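Local coordinates for Nop domain-containing protein (Archaeoglobus fulgidus, PDB 1NT2) that pairs with fibrillarin as Nop5p in the core of archaeal box C/D sRNPs, dimerises through a coiled coil and probably binds the guide RNA, at the interface of chains A and B and the interface of chains C and A. Residues are numbered along the deposited sequence; one frame, centred on the assembly and turned at random. Chains: chain A/B, conserved hypothetical protein; chain C, Fibrillarin-like pre-rRNA processing protein.

Contact 1: the interface of chains A and B. Residues chain A 86-87, 90, 93-94, 120; chain B 86-87, 90, 93-94, 120.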
loop_
_atom_site.group_PDB
_atom_site.type_symbol
_atom_site.label_atom_id
_atom_site.label_comp_id
_atom_site.label_asym_id
_atom_site.label_seq_id
_atom_site.Cartn_x
_atom_site.Cartn_y
_atom_site.Cartn_z
ATOM N N GLU A 86 7.728 5.387 -9.477
ATOM C CA GLU A 86 7.137 6.135 -8.377
ATOM C C GLU A 86 6.475 7.396 -8.913
ATOM O O GLU A 86 5.297 7.659 -8.672
ATOM C CB GLU A 86 8.200 6.510 -7.342
ATOM C CG GLU A 86 7.619 7.128 -6.075
ATOM C CD GLU A 86 6.839 6.131 -5.225
ATOM O OE1 GLU A 86 6.044 6.595 -4.377
ATOM O OE2 GLU A 86 7.025 4.900 -5.395
ATOM N N ILE A 87 7.257 8.179 -9.638
ATOM C CA ILE A 87 6.780 9.405 -10.243
ATOM C C ILE A 87 5.532 9.083 -11.034
ATOM O O ILE A 87 4.650 9.919 -11.191
ATOM C CB ILE A 87 7.824 9.958 -11.206
ATOM C CG1 ILE A 87 9.113 10.233 -10.444
ATOM C CG2 ILE A 87 7.310 11.211 -11.872
ATOM C CD1 ILE A 87 10.279 10.486 -11.334
ATOM N N SER A 90 2.208 8.294 -8.671
ATOM C CA SER A 90 1.539 9.529 -8.274
ATOM C C SER A 90 0.748 10.135 -9.418
ATOM O O SER A 90 -0.395 10.546 -9.238
ATOM C CB SER A 90 2.565 10.545 -7.797
ATOM O OG SER A 90 3.518 9.913 -6.970
ATOM N N MET A 93 -2.616 8.218 -9.046
ATOM C CA MET A 93 -3.425 8.432 -7.852
ATOM C C MET A 93 -3.621 9.924 -7.587
ATOM O O MET A 93 -4.080 10.322 -6.524
ATOM C CB MET A 93 -2.768 7.767 -6.638
ATOM C CG MET A 93 -2.799 6.240 -6.660
ATOM S SD MET A 93 -1.655 5.527 -5.459
ATOM C CE MET A 93 -2.676 5.578 -3.956
ATOM N N LEU A 94 -3.255 10.749 -8.558
ATOM C CA LEU A 94 -3.413 12.189 -8.443
ATOM C C LEU A 94 -4.374 12.607 -9.541
ATOM O O LEU A 94 -4.760 13.763 -9.643
ATOM C CB LEU A 94 -2.080 12.882 -8.636
ATOM C CG LEU A 94 -1.571 13.645 -7.428
ATOM C CD1 LEU A 94 -1.448 12.735 -6.214
ATOM C CD2 LEU A 94 -0.239 14.237 -7.789
ATOM N N LEU A 120 4.357 17.296 -13.914
ATOM C CA LEU A 120 4.848 16.069 -13.296
ATOM C C LEU A 120 4.981 14.938 -14.326
ATOM O O LEU A 120 5.886 14.109 -14.229
ATOM C CB LEU A 120 3.878 15.665 -12.174
ATOM C CG LEU A 120 4.262 14.698 -11.051
ATOM C CD1 LEU A 120 5.375 15.286 -10.197
ATOM C CD2 LEU A 120 3.017 14.432 -10.204
ATOM N N GLU B 86 -3.142 12.986 -0.232
ATOM C CA GLU B 86 -2.543 12.266 -1.348
ATOM C C GLU B 86 -1.368 13.061 -1.898
ATOM O O GLU B 86 -0.249 12.562 -2.014
ATOM C CB GLU B 86 -3.572 12.031 -2.456
ATOM C CG GLU B 86 -3.064 11.119 -3.569
ATOM C CD GLU B 86 -2.895 9.671 -3.126
ATOM O OE1 GLU B 86 -2.168 8.934 -3.830
ATOM O OE2 GLU B 86 -3.488 9.270 -2.093
ATOM N N ILE B 87 -1.644 14.307 -2.245
ATOM C CA ILE B 87 -0.635 15.209 -2.764
ATOM C C ILE B 87 0.532 15.209 -1.803
ATOM O O ILE B 87 1.674 15.415 -2.198
ATOM C CB ILE B 87 -1.187 16.627 -2.844
ATOM C CG1 ILE B 87 -2.404 16.641 -3.758
ATOM C CG2 ILE B 87 -0.124 17.575 -3.340
ATOM C CD1 ILE B 87 -3.194 17.900 -3.668
ATOM N N SER B 90 2.789 11.724 -1.908
ATOM C CA SER B 90 3.777 11.767 -2.981
ATOM C C SER B 90 4.946 12.672 -2.635
ATOM O O SER B 90 6.100 12.306 -2.838
ATOM C CB SER B 90 3.130 12.272 -4.261
ATOM O OG SER B 90 1.868 11.665 -4.434
ATOM N N MET B 93 7.210 10.186 -0.680
ATOM C CA MET B 93 7.788 9.049 -1.386
ATOM C C MET B 93 8.470 9.500 -2.679
ATOM O O MET B 93 8.825 8.687 -3.522
ATOM C CB MET B 93 6.706 8.012 -1.701
ATOM C CG MET B 93 6.171 7.268 -0.479
ATOM S SD MET B 93 4.631 6.397 -0.843
ATOM C CE MET B 93 5.281 4.859 -1.559
ATOM N N LEU B 94 8.636 10.806 -2.834
ATOM C CA LEU B 94 9.292 11.363 -4.004
ATOM C C LEU B 94 10.536 12.076 -3.504
ATOM O O LEU B 94 11.336 12.580 -4.278
ATOM C CB LEU B 94 8.379 12.352 -4.700
ATOM C CG LEU B 94 7.964 11.964 -6.106
ATOM C CD1 LEU B 94 7.274 10.607 -6.121
ATOM C CD2 LEU B 94 7.046 13.034 -6.623
ATOM N N LEU B 120 5.220 21.071 -6.362
ATOM C CA LEU B 120 4.197 20.165 -5.853
ATOM C C LEU B 120 3.858 20.471 -4.387
ATOM O O LEU B 120 2.709 20.325 -3.968
ATOM C CB LEU B 120 4.706 18.722 -5.999
ATOM C CG LEU B 120 3.777 17.506 -5.967
ATOM C CD1 LEU B 120 2.818 17.535 -7.148
ATOM C CD2 LEU B 120 4.641 16.244 -6.007
#
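At the middle of the coiled-coil dimer of two Nop5p chains, helix 73-93 of A meets its own copy in B across the two-fold axis. A:Glu86 crosses B:Met93 at about a right angle. Its CG stands anti to the backbone N (chi1 -172°), and a bend at chi2 (70°) turns the carboxylate across the methionine, with OE1 facing it. The carboxylate carbon CD of A:Glu86 then lies 4.0 Å from CB of B:Met93. The methionine bends at chi3 (84°), which brings its methyl CE to 3.4 Å from OE1 of A:Glu86, so a polar tip is set against an apolar chain. Nearer the backbone the same glutamate crosses B:Leu94 obliquely, with CG 3.5 Å from CD1 of the leucine. Each of these contacts recurs with the chains exchanged. Between them the two Ser90 side chains face one another, A:Ser90 CB and B:Ser90 CB being 4.0 Å apart. Each hydroxyl makes a weak hydrogen bond to the carbonyl O of Glu86 in its own chain, and no polar bond joins the two sides in this patch. The helices are held here by packing. In the second helix of the hairpin, 110-138, the leucines also approach across the axis, where A:Leu120 CD2 lies 4.4 Å from B:Leu120 CD1.

Contact 2: the interface of chains C and A. Residues chain C 94, 98, 108-112; chain A 25, 58-59, 61-62, 65-66, 236.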
loop_
_atom_site.group_PDB
_atom_site.type_symbol
_atom_site.label_atom_id
_atom_site.label_comp_id
_atom_site.label_asym_id
_atom_site.label_seq_id
_atom_site.Cartn_x
_atom_site.Cartn_y
_atom_site.Cartn_z
ATOM N N PHE C 94 37.739 -8.116 -5.350
ATOM C CA PHE C 94 38.365 -8.288 -6.643
ATOM C C PHE C 94 39.271 -7.117 -6.958
ATOM O O PHE C 94 40.312 -7.289 -7.574
ATOM C CB PHE C 94 37.296 -8.420 -7.728
ATOM C CG PHE C 94 37.769 -9.144 -8.945
ATOM C CD1 PHE C 94 37.802 -10.534 -8.971
ATOM C CD2 PHE C 94 38.258 -8.437 -10.040
ATOM C CE1 PHE C 94 38.322 -11.213 -10.067
ATOM C CE2 PHE C 94 38.782 -9.103 -11.140
ATOM C CZ PHE C 94 38.816 -10.495 -11.154
ATOM N N LEU C 98 43.277 -7.893 -8.454
ATOM C CA LEU C 98 44.017 -7.463 -9.639
ATOM C C LEU C 98 45.440 -7.020 -9.328
ATOM O O LEU C 98 46.332 -7.142 -10.165
ATOM C CB LEU C 98 43.271 -6.327 -10.364
ATOM C CG LEU C 98 42.029 -6.675 -11.198
ATOM C CD1 LEU C 98 41.505 -5.415 -11.856
ATOM C CD2 LEU C 98 42.374 -7.701 -12.258
ATOM N N ILE C 108 45.326 -16.151 -13.398
ATOM C CA ILE C 108 44.346 -15.700 -14.381
ATOM C C ILE C 108 43.023 -15.340 -13.697
ATOM O O ILE C 108 42.358 -16.194 -13.094
ATOM C CB ILE C 108 44.068 -16.795 -15.423
ATOM C CG1 ILE C 108 45.386 -17.295 -16.034
ATOM C CG2 ILE C 108 43.122 -16.251 -16.486
ATOM C CD1 ILE C 108 46.194 -16.224 -16.759
ATOM N N PRO C 109 42.619 -14.063 -13.797
ATOM C CA PRO C 109 41.391 -13.546 -13.196
ATOM C C PRO C 109 40.099 -13.833 -13.942
ATOM O O PRO C 109 39.954 -13.529 -15.118
ATOM C CB PRO C 109 41.679 -12.058 -13.090
ATOM C CG PRO C 109 42.444 -11.801 -14.345
ATOM C CD PRO C 109 43.390 -12.977 -14.435
ATOM N N LEU C 110 39.162 -14.436 -13.225
ATOM C CA LEU C 110 37.850 -14.769 -13.760
ATOM C C LEU C 110 36.843 -14.122 -12.825
ATOM O O LEU C 110 36.534 -14.638 -11.753
ATOM C CB LEU C 110 37.641 -16.287 -13.800
ATOM C CG LEU C 110 38.676 -17.112 -14.585
ATOM C CD1 LEU C 110 38.145 -18.539 -14.792
ATOM C CD2 LEU C 110 38.970 -16.455 -15.935
ATOM N N LEU C 111 36.362 -12.970 -13.255
ATOM C CA LEU C 111 35.405 -12.158 -12.536
ATOM C C LEU C 111 33.969 -12.604 -12.788
ATOM O O LEU C 111 33.077 -11.774 -12.992
ATOM C CB LEU C 111 35.585 -10.724 -12.994
ATOM C CG LEU C 111 36.098 -10.632 -14.440
ATOM C CD1 LEU C 111 37.534 -11.156 -14.524
ATOM C CD2 LEU C 111 35.191 -11.422 -15.365
ATOM N N PHE C 112 33.756 -13.918 -12.755
ATOM C CA PHE C 112 32.446 -14.510 -13.009
ATOM C C PHE C 112 31.892 -15.285 -11.838
ATOM O O PHE C 112 32.623 -15.654 -10.926
ATOM C CB PHE C 112 32.538 -15.448 -14.198
ATOM C CG PHE C 112 33.140 -14.822 -15.404
ATOM C CD1 PHE C 112 32.482 -13.795 -16.069
ATOM C CD2 PHE C 112 34.364 -15.257 -15.882
ATOM C CE1 PHE C 112 33.035 -13.205 -17.207
ATOM C CE2 PHE C 112 34.930 -14.676 -17.022
ATOM C CZ PHE C 112 34.261 -13.645 -17.686
ATOM N N PHE A 25 35.958 -13.801 -24.789
ATOM C CA PHE A 25 36.348 -14.193 -23.447
ATOM C C PHE A 25 35.075 -14.149 -22.627
ATOM O O PHE A 25 34.790 -15.044 -21.840
ATOM C CB PHE A 25 37.344 -13.188 -22.875
ATOM C CG PHE A 25 37.952 -13.615 -21.575
ATOM C CD1 PHE A 25 38.933 -14.602 -21.546
ATOM C CD2 PHE A 25 37.531 -13.047 -20.377
ATOM C CE1 PHE A 25 39.489 -15.019 -20.345
ATOM C CE2 PHE A 25 38.078 -13.458 -19.169
ATOM C CZ PHE A 25 39.060 -14.446 -19.154
ATOM N N ALA A 58 42.224 -11.653 -19.612
ATOM C CA ALA A 58 41.545 -11.817 -18.332
ATOM C C ALA A 58 41.789 -10.609 -17.430
ATOM O O ALA A 58 41.041 -10.367 -16.484
ATOM C CB ALA A 58 42.022 -13.103 -17.640
ATOM N N LEU A 59 42.830 -9.841 -17.726
ATOM C CA LEU A 59 43.138 -8.670 -16.920
ATOM C C LEU A 59 42.341 -7.445 -17.377
ATOM O O LEU A 59 41.847 -6.668 -16.558
ATOM C CB LEU A 59 44.632 -8.370 -16.985
ATOM C CG LEU A 59 45.103 -7.443 -15.875
ATOM C CD1 LEU A 59 44.818 -8.085 -14.531
ATOM C CD2 LEU A 59 46.580 -7.173 -16.022
ATOM N N VAL A 61 39.328 -7.250 -18.933
ATOM C CA VAL A 61 37.934 -7.310 -18.506
ATOM C C VAL A 61 37.800 -7.083 -17.007
ATOM O O VAL A 61 36.884 -6.396 -16.560
ATOM C CB VAL A 61 37.268 -8.669 -18.863
ATOM C CG1 VAL A 61 37.020 -8.761 -20.361
ATOM C CG2 VAL A 61 38.141 -9.807 -18.405
ATOM N N SER A 62 38.711 -7.660 -16.231
ATOM C CA SER A 62 38.683 -7.504 -14.779
ATOM C C SER A 62 38.766 -6.032 -14.387
ATOM O O SER A 62 38.079 -5.581 -13.474
ATOM C CB SER A 62 39.849 -8.254 -14.138
ATOM O OG SER A 62 39.810 -9.631 -14.445
ATOM N N MET A 65 35.522 -3.968 -15.098
ATOM C CA MET A 65 34.518 -4.194 -14.071
ATOM C C MET A 65 34.816 -3.267 -12.906
ATOM O O MET A 65 33.970 -2.477 -12.487
ATOM C CB MET A 65 34.549 -5.637 -13.580
ATOM C CG MET A 65 33.620 -5.876 -12.410
ATOM S SD MET A 65 34.346 -6.986 -11.205
ATOM C CE MET A 65 33.380 -8.478 -11.498
ATOM N N VAL A 66 36.034 -3.362 -12.391
ATOM C CA VAL A 66 36.435 -2.536 -11.271
ATOM C C VAL A 66 36.341 -1.070 -11.662
ATOM O O VAL A 66 36.126 -0.209 -10.817
ATOM C CB VAL A 66 37.858 -2.889 -10.826
ATOM C CG1 VAL A 66 38.171 -2.237 -9.495
ATOM C CG2 VAL A 66 37.985 -4.392 -10.706
ATOM N N PHE A 236 31.732 -5.785 -18.889
ATOM C CA PHE A 236 33.174 -6.027 -18.925
ATOM C C PHE A 236 33.904 -5.447 -20.132
ATOM O O PHE A 236 35.126 -5.243 -20.093
ATOM C CB PHE A 236 33.435 -7.525 -18.861
ATOM C CG PHE A 236 32.972 -8.156 -17.589
ATOM C CD1 PHE A 236 33.573 -7.826 -16.384
ATOM C CD2 PHE A 236 31.924 -9.065 -17.589
ATOM C CE1 PHE A 236 33.133 -8.394 -15.187
ATOM C CE2 PHE A 236 31.475 -9.639 -16.402
ATOM C CZ PHE A 236 32.081 -9.302 -15.197
#
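C:Leu111, just after strand 107-110 of the methyltransferase fibrillarin, is the plug of this apolar patch of the interface with Nop5p, a known partner. Its CB lies over one face of the C:Phe94 ring, toward the rim, and meets the methyl CE of A:Met65 at 3.5 Å. That methyl reaches it because the methionine chain bends at chi2 and chi3; CE also sits at the edge of the A:Phe236 ring. One bond further, CG of C:Leu111 is 3.8 Å from CE1 of A:Phe236. Here the leucine divides. CD1 turns toward helix 50-71 and packs against A:Ser62, whose CB is 3.7 Å from it. CD2 lies over the face of the A:Phe236 ring in a CH-pi contact, 3.9 Å from the centroid, and it also lies over the rim of one face of C:Phe112, so the methyl sits in the corner formed by one ring from each protein. A:Ser62 meets C:Phe94 at the ring edge, its CB in plane. Its hydroxyl is turned back into its own helix, OG donating to the carbonyl O of A:Ala58 at 2.5 Å and nearly along the C=O axis (171°), which gives this polar atom a partner in a patch with no polar bond between the chains. Alongside, C:Leu98 crosses A:Leu59 obliquely. The ring of C:Pro109 packs on the same helix one turn earlier, CD being 3.5 Å from CB of A:Ala58.

Contact 3: the interface of chains A and B. Residues chain A 76, 79-80, 83, 87, 127, 130; chain B 100-101, 105, 107, 109, 113.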
loop_
_atom_site.group_PDB
_atom_site.type_symbol
_atom_site.label_atom_id
_atom_site.label_comp_id
_atom_site.label_asym_id
_atom_site.label_seq_id
_atom_site.Cartn_x
_atom_site.Cartn_y
_atom_site.Cartn_z
ATOM N N TYR A 76 23.081 4.620 -10.224
ATOM C CA TYR A 76 22.360 5.817 -10.616
ATOM C C TYR A 76 21.143 5.373 -11.410
ATOM O O TYR A 76 20.036 5.857 -11.192
ATOM C CB TYR A 76 23.248 6.710 -11.488
ATOM C CG TYR A 76 22.541 7.884 -12.131
ATOM C CD1 TYR A 76 22.264 9.047 -11.414
ATOM C CD2 TYR A 76 22.182 7.846 -13.475
ATOM C CE1 TYR A 76 21.654 10.146 -12.028
ATOM C CE2 TYR A 76 21.573 8.930 -14.097
ATOM C CZ TYR A 76 21.316 10.075 -13.374
ATOM O OH TYR A 76 20.747 11.150 -14.016
ATOM N N ALA A 79 18.264 3.622 -9.137
ATOM C CA ALA A 79 17.557 4.652 -8.405
ATOM C C ALA A 79 16.641 5.365 -9.390
ATOM O O ALA A 79 15.505 5.724 -9.073
ATOM C CB ALA A 79 18.547 5.630 -7.813
ATOM N N LEU A 80 17.146 5.549 -10.600
ATOM C CA LEU A 80 16.401 6.233 -11.632
ATOM C C LEU A 80 15.126 5.487 -12.018
ATOM O O LEU A 80 14.064 6.091 -12.164
ATOM C CB LEU A 80 17.297 6.415 -12.852
ATOM C CG LEU A 80 17.299 7.814 -13.459
ATOM C CD1 LEU A 80 17.667 8.823 -12.392
ATOM C CD2 LEU A 80 18.274 7.866 -14.621
ATOM N N ALA A 83 12.607 5.530 -9.313
ATOM C CA ALA A 83 11.964 6.817 -9.121
ATOM C C ALA A 83 10.915 6.961 -10.199
ATOM O O ALA A 83 9.834 7.491 -9.966
ATOM C CB ALA A 83 12.988 7.951 -9.219
ATOM N N ILE A 87 7.257 8.179 -9.638
ATOM C CA ILE A 87 6.780 9.405 -10.243
ATOM C C ILE A 87 5.532 9.083 -11.034
ATOM O O ILE A 87 4.650 9.919 -11.191
ATOM C CB ILE A 87 7.824 9.958 -11.206
ATOM C CG1 ILE A 87 9.113 10.233 -10.444
ATOM C CG2 ILE A 87 7.310 11.211 -11.872
ATOM C CD1 ILE A 87 10.279 10.486 -11.334
ATOM N N VAL A 127 12.880 11.725 -16.810
ATOM C CA VAL A 127 13.633 10.634 -16.193
ATOM C C VAL A 127 13.725 9.460 -17.171
ATOM O O VAL A 127 14.714 8.727 -17.182
ATOM C CB VAL A 127 12.961 10.155 -14.879
ATOM C CG1 VAL A 127 13.664 8.930 -14.349
ATOM C CG2 VAL A 127 13.005 11.264 -13.844
ATOM N N GLU A 130 16.492 10.093 -19.444
ATOM C CA GLU A 130 17.734 9.869 -18.725
ATOM C C GLU A 130 18.170 8.402 -18.730
ATOM O O GLU A 130 19.311 8.089 -19.086
ATOM C CB GLU A 130 17.592 10.353 -17.283
ATOM C CG GLU A 130 18.426 11.578 -16.946
ATOM C CD GLU A 130 19.906 11.276 -16.821
ATOM O OE1 GLU A 130 20.672 12.199 -16.478
ATOM O OE2 GLU A 130 20.304 10.118 -17.061
ATOM N N ASP B 100 17.434 9.029 -2.922
ATOM C CA ASP B 100 17.891 7.706 -3.338
ATOM C C ASP B 100 18.858 7.917 -4.480
ATOM O O ASP B 100 19.964 7.391 -4.464
ATOM C CB ASP B 100 16.723 6.834 -3.814
ATOM C CG ASP B 100 16.455 5.651 -2.888
ATOM O OD1 ASP B 100 15.644 4.765 -3.259
ATOM O OD2 ASP B 100 17.053 5.612 -1.787
ATOM N N ILE B 101 18.428 8.682 -5.476
ATOM C CA ILE B 101 19.279 8.997 -6.611
ATOM C C ILE B 101 20.482 9.787 -6.075
ATOM O O ILE B 101 21.640 9.419 -6.290
ATOM C CB ILE B 101 18.553 9.899 -7.621
ATOM C CG1 ILE B 101 17.302 9.217 -8.146
ATOM C CG2 ILE B 101 19.471 10.232 -8.771
ATOM C CD1 ILE B 101 16.571 10.044 -9.168
ATOM N N LYS B 105 24.522 9.854 -7.404
ATOM C CA LYS B 105 24.981 10.973 -8.211
ATOM C C LYS B 105 24.121 12.207 -8.015
ATOM O O LYS B 105 22.929 12.097 -7.741
ATOM C CB LYS B 105 24.960 10.586 -9.688
ATOM C CG LYS B 105 25.290 11.723 -10.632
ATOM C CD LYS B 105 24.981 11.366 -12.090
ATOM C CE LYS B 105 25.944 10.337 -12.684
ATOM N NZ LYS B 105 25.790 10.208 -14.171
ATOM N N SER B 107 23.137 14.508 -10.287
ATOM C CA SER B 107 22.969 14.892 -11.680
ATOM C C SER B 107 22.166 16.150 -11.907
ATOM O O SER B 107 21.518 16.671 -11.011
ATOM C CB SER B 107 22.319 13.753 -12.457
ATOM O OG SER B 107 21.110 13.353 -11.836
ATOM N N ILE B 109 19.584 16.354 -13.247
ATOM C CA ILE B 109 18.185 15.948 -13.367
ATOM C C ILE B 109 17.613 15.848 -11.966
ATOM O O ILE B 109 16.411 15.985 -11.772
ATOM C CB ILE B 109 18.005 14.581 -14.077
ATOM C CG1 ILE B 109 16.523 14.360 -14.399
ATOM C CG2 ILE B 109 18.495 13.459 -13.185
ATOM C CD1 ILE B 109 16.260 13.353 -15.491
ATOM N N PHE B 113 14.113 17.571 -10.354
ATOM C CA PHE B 113 13.306 16.858 -9.382
ATOM C C PHE B 113 12.960 17.862 -8.290
ATOM O O PHE B 113 11.800 18.201 -8.092
ATOM C CB PHE B 113 14.112 15.681 -8.813
ATOM C CG PHE B 113 13.308 14.429 -8.615
ATOM C CD1 PHE B 113 12.763 14.122 -7.378
ATOM C CD2 PHE B 113 13.086 13.560 -9.668
ATOM C CE1 PHE B 113 12.008 12.960 -7.193
ATOM C CE2 PHE B 113 12.332 12.401 -9.490
ATOM C CZ PHE B 113 11.795 12.103 -8.251
#
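This is the outer part of the coiled-coil dimer interface of Nop5p, a Nop-family protein, where the turn between the coiled-coil helices of B closes onto helix 73-93 of A and ties the two arms together. A:Tyr76 carries the polar bond across this patch, its CG anti to the backbone N (chi1 171°). B:Lys105 crosses it obliquely and lays its aliphatic chain over one face in a CH-pi contact, CD being 3.9 Å from the ring centroid, while CD1 of A:Leu80 lies over the rim of the opposite face. The phenol OH is gripped twice: it donates to OE1 of A:Glu130 at 2.7 Å, meeting the carboxylate from above its plane, and shares a hydrogen bond of 3.1 Å with OG of B:Ser107, which lies at the edge of the ring. An alanine at A:Tyr76 takes away ring and hydroxyl and would probably loosen the seat of B:Lys105 and the tie of B:Ser107 to A:Glu130. B:Ile101 lies over A:Ala79, whose CB is 3.6 Å from CA of the isoleucine. CD1 of B:Ile101 reaches CD1 of A:Leu80 at 3.6 Å. CD1 of B:Ile109 packs 3.8 Å from CA of A:Val127. Further in, A:Ile87 and B:Phe113 meet tip to tip, isoleucine CD1 3.4 Å from ring CE2.

Contacts 1 and 3 belong to one two-fold interface, their centres about 15 Å apart, and both draw on helices 73-93 and 110-138. A:Ile87 takes part in both, so the central and outer packing of the coiled coil are continuous. Contact 2 lies about 29 Å from contact 3 and 42 Å from contact 1, mainly on helix 50-71, which directly precedes helix 73-93 in the chain, with additions from helices 21-27 and 217-236. Dimerisation and fibrillarin binding therefore use separate surfaces of Nop5p. With two copies of each protein in the assembly, the coiled coil probably acts as a spacer that keeps the two methyltransferases apart.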